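Local coordinates for mutual gliding-motility protein MglA (Myxococcus xanthus DK 1622, PDB 6H17) that binds and hydrolyses GTP as a small Ras-like GTPase of the Arf family, acting as an intracellular switch that controls gliding direction and speed, at residues V16-G21 against A87-I92. Residues are numbered along the deposited sequence; the frame is centred on the assembly and turned at random.
Sequences VYYGPG and ASRKLI
The phenolic oxygen of Tyr-18 is gripped by two amides of helix 110-125, Asn-119 through OD1 and Asn-123 through ND2, and the same oxygen rests against Arg-89. OH lies 3.5 Å from CD of Arg-89 and 3.6 Å from its NE, a van der Waals approach and not a hydrogen bond, since NE spends its proton on OD1 of Asn-119; that one amide oxygen thus ties both side chains together. OH meets the guanidinium at its edge and in its plane, while the ring stands nearly upright to that plane, at 85°. CD of Arg-89 approaches the phenol obliquely, 3.7 Å from CZ, and the bend at chi3 (-73°) then turns NE and the guanidinium aside toward their own partners. Beyond the bend, NH1 and NH2 bond the backbone carbonyls of Pro-80, Gln-82 and Val-83, a task suited to a guanidinium with its several N-H groups. In this P-loop GTPase fold, strand 10-18 runs into the nucleotide-binding loop, whose Gly-21 touches the bound GTP analogue, and the arginine clasps the chain just after strand 71-78, where Pro-80 and Gln-82 belong to a predicted GTP-binding segment. A phenylalanine in place of Tyr-18 would probably keep much of the ring packing but leave Asn-123 without its phenol partner and weaken the shared anchorage at Asn-119. Nearer the start of 16-21, Val-16 sets CG2 against CG2 of Ile-92 at 4.2 Å; compact beta-branched residues suit this buried seam between strand and helix. The carbonyl O of Ile-92, 3.9 Å from CG2 of Val-16, accepts a hydrogen bond from NZ of Lys-14.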
ATOM      1  N   VAL A  16      -0.825  -3.758  -1.633  1.00 11.19           N
ATOM      2  CA  VAL A  16      -2.023  -3.098  -1.117  1.00 10.94           C
ATOM      3  C   VAL A  16      -1.612  -1.909  -0.248  1.00 11.01           C
ATOM      4  O   VAL A  16      -0.832  -2.063   0.702  1.00 11.56           O
ATOM      5  CB  VAL A  16      -2.926  -4.072  -0.334  1.00 11.93           C
ATOM      6  CG1 VAL A  16      -4.102  -3.320   0.285  1.00 12.84           C
ATOM      7  CG2 VAL A  16      -3.413  -5.175  -1.260  1.00 13.04           C
ATOM      8  N   TYR A  17      -2.166  -0.735  -0.565  1.00 10.62           N
ATOM      9  CA  TYR A  17      -2.078   0.466   0.261  1.00 10.53           C
ATOM     10  C   TYR A  17      -3.261   0.467   1.218  1.00 10.42           C
ATOM     11  O   TYR A  17      -4.428   0.436   0.786  1.00 11.75           O
ATOM     12  CB  TYR A  17      -2.077   1.701  -0.644  1.00 10.35           C
ATOM     13  CG  TYR A  17      -0.734   2.001  -1.281  1.00 10.94           C
ATOM     14  CD1 TYR A  17      -0.010   3.115  -0.930  1.00 11.30           C
ATOM     15  CD2 TYR A  17      -0.188   1.156  -2.246  1.00 12.42           C
ATOM     16  CE1 TYR A  17       1.215   3.396  -1.500  1.00 12.10           C
ATOM     17  CE2 TYR A  17       1.031   1.438  -2.821  1.00 11.31           C
ATOM     18  CZ  TYR A  17       1.730   2.551  -2.436  1.00 11.74           C
ATOM     19  OH  TYR A  17       2.957   2.781  -3.022  1.00 12.44           O
ATOM     20  N   TYR A  18      -2.956   0.523   2.505  1.00 11.37           N
ATOM     21  CA  TYR A  18      -3.927   0.397   3.581  1.00 11.10           C
ATOM     22  C   TYR A  18      -3.841   1.633   4.457  1.00 11.95           C
ATOM     23  O   TYR A  18      -2.858   2.374   4.398  1.00 13.69           O
ATOM     24  CB  TYR A  18      -3.577  -0.838   4.424  1.00 12.47           C
ATOM     25  CG  TYR A  18      -4.714  -1.631   5.016  1.00 12.26           C
ATOM     26  CD1 TYR A  18      -5.338  -2.619   4.290  1.00 13.38           C
ATOM     27  CD2 TYR A  18      -5.119  -1.426   6.316  1.00 12.66           C
ATOM     28  CE1 TYR A  18      -6.342  -3.368   4.828  1.00 13.24           C
ATOM     29  CE2 TYR A  18      -6.142  -2.170   6.881  1.00 13.52           C
ATOM     30  CZ  TYR A  18      -6.751  -3.149   6.118  1.00 13.15           C
ATOM     31  OH  TYR A  18      -7.749  -3.957   6.627  1.00 14.94           O
ATOM     32  N   GLY A  19      -4.856   1.863   5.287  1.00 11.17           N
ATOM     33  CA  GLY A  19      -4.854   2.987   6.196  1.00 11.30           C
ATOM     34  C   GLY A  19      -6.245   3.551   6.366  1.00 11.14           C
ATOM     35  O   GLY A  19      -7.170   3.183   5.651  1.00 12.67           O
ATOM     36  N   PRO A  20      -6.412   4.475   7.296  1.00 11.74           N
ATOM     37  CA  PRO A  20      -7.761   4.926   7.676  1.00 12.04           C
ATOM     38  C   PRO A  20      -8.392   5.810   6.607  1.00 11.83           C
ATOM     39  O   PRO A  20      -7.772   6.202   5.620  1.00 12.17           O
ATOM     40  CB  PRO A  20      -7.510   5.667   8.993  1.00 12.63           C
ATOM     41  CG  PRO A  20      -6.117   6.152   8.874  1.00 13.32           C
ATOM     42  CD  PRO A  20      -5.364   5.062   8.148  1.00 11.57           C
ATOM     43  N   GLY A  21      -9.663   6.132   6.811  1.00 12.52           N
ATOM     44  CA  GLY A  21     -10.358   6.978   5.861  1.00 12.67           C
ATOM     45  C   GLY A  21      -9.614   8.253   5.581  1.00 11.95           C
ATOM     46  O   GLY A  21      -9.071   8.883   6.494  1.00 12.93           O
ATOM     47  N   ALA A  87     -15.448  -5.488   4.996  1.00 15.33           N
ATOM     48  CA  ALA A  87     -15.624  -6.558   4.022  1.00 15.83           C
ATOM     49  C   ALA A  87     -14.855  -6.267   2.735  1.00 15.65           C
ATOM     50  O   ALA A  87     -14.221  -7.157   2.156  1.00 16.32           O
ATOM     51  CB  ALA A  87     -17.111  -6.777   3.730  1.00 19.15           C
ATOM     52  N   SER A  88     -14.882  -5.008   2.282  0.63 16.56           N
ATOM     53  CA  SER A  88     -14.147  -4.637   1.079  0.63 16.04           C
ATOM     54  C   SER A  88     -12.651  -4.788   1.284  0.63 15.67           C
ATOM     55  O   SER A  88     -11.936  -5.287   0.405  0.63 16.93           O
ATOM     56  CB  SER A  88     -14.449  -3.183   0.718  0.63 20.15           C
ATOM     57  OG  SER A  88     -15.776  -3.017   0.282  0.63 25.45           O
ATOM     58  N   ARG A  89     -12.150  -4.320   2.426  1.00 15.15           N
ATOM     59  CA  ARG A  89     -10.730  -4.438   2.703  1.00 13.92           C
ATOM     60  C   ARG A  89     -10.296  -5.891   2.678  1.00 14.55           C
ATOM     61  O   ARG A  89      -9.222  -6.219   2.161  1.00 15.21           O
ATOM     62  CB  ARG A  89     -10.390  -3.818   4.055  1.00 14.21           C
ATOM     63  CG  ARG A  89     -10.610  -2.316   4.098  1.00 14.60           C
ATOM     64  CD  ARG A  89     -10.042  -1.684   5.346  1.00 12.41           C
ATOM     65  NE  ARG A  89     -10.778  -1.951   6.569  1.00 14.09           N
ATOM     66  CZ  ARG A  89     -11.833  -1.264   6.964  1.00 13.76           C
ATOM     67  NH1 ARG A  89     -12.333  -0.321   6.173  1.00 14.51           N
ATOM     68  NH2 ARG A  89     -12.414  -1.525   8.127  1.00 15.31           N
ATOM     69  N   LYS A  90     -11.118  -6.779   3.237  1.00 14.44           N
ATOM     70  CA  LYS A  90     -10.764  -8.193   3.271  1.00 14.42           C
ATOM     71  C   LYS A  90     -10.716  -8.792   1.873  1.00 14.93           C
ATOM     72  O   LYS A  90      -9.839  -9.610   1.577  1.00 17.03           O
ATOM     73  CB  LYS A  90     -11.739  -8.936   4.187  1.00 15.56           C
ATOM     74  CG  LYS A  90     -11.522  -8.537   5.638  1.00 17.64           C
ATOM     75  CD  LYS A  90     -12.701  -8.823   6.535  1.00 22.56           C
ATOM     76  CE  LYS A  90     -12.884 -10.296   6.711  1.00 23.06           C
ATOM     77  NZ  LYS A  90     -11.694 -10.910   7.379  1.00 26.14           N
ATOM     78  N   LEU A  91     -11.644  -8.414   0.993  0.57 15.34           N
ATOM     79  CA  LEU A  91     -11.590  -8.909  -0.376  0.57 15.91           C
ATOM     80  C   LEU A  91     -10.290  -8.486  -1.049  0.57 15.55           C
ATOM     81  O   LEU A  91      -9.607  -9.298  -1.691  0.57 15.87           O
ATOM     82  CB  LEU A  91     -12.792  -8.394  -1.163  0.57 18.92           C
ATOM     83  CG  LEU A  91     -14.168  -8.923  -0.759  0.57 22.15           C
ATOM     84  CD1 LEU A  91     -15.256  -8.335  -1.654  0.57 26.97           C
ATOM     85  CD2 LEU A  91     -14.205 -10.440  -0.803  0.57 28.51           C
ATOM     86  N   ILE A  92      -9.919  -7.217  -0.895  1.00 15.44           N
ATOM     87  CA  ILE A  92      -8.770  -6.670  -1.609  1.00 14.07           C
ATOM     88  C   ILE A  92      -7.465  -7.263  -1.095  1.00 14.64           C
ATOM     89  O   ILE A  92      -6.499  -7.412  -1.855  1.00 14.48           O
ATOM     90  CB  ILE A  92      -8.804  -5.126  -1.544  1.00 14.24           C
ATOM     91  CG1 ILE A  92     -10.056  -4.603  -2.266  1.00 16.66           C
ATOM     92  CG2 ILE A  92      -7.517  -4.526  -2.122  1.00 14.02           C
ATOM     93  CD1 ILE A  92     -10.455  -3.200  -1.878  1.00 16.07           C
TER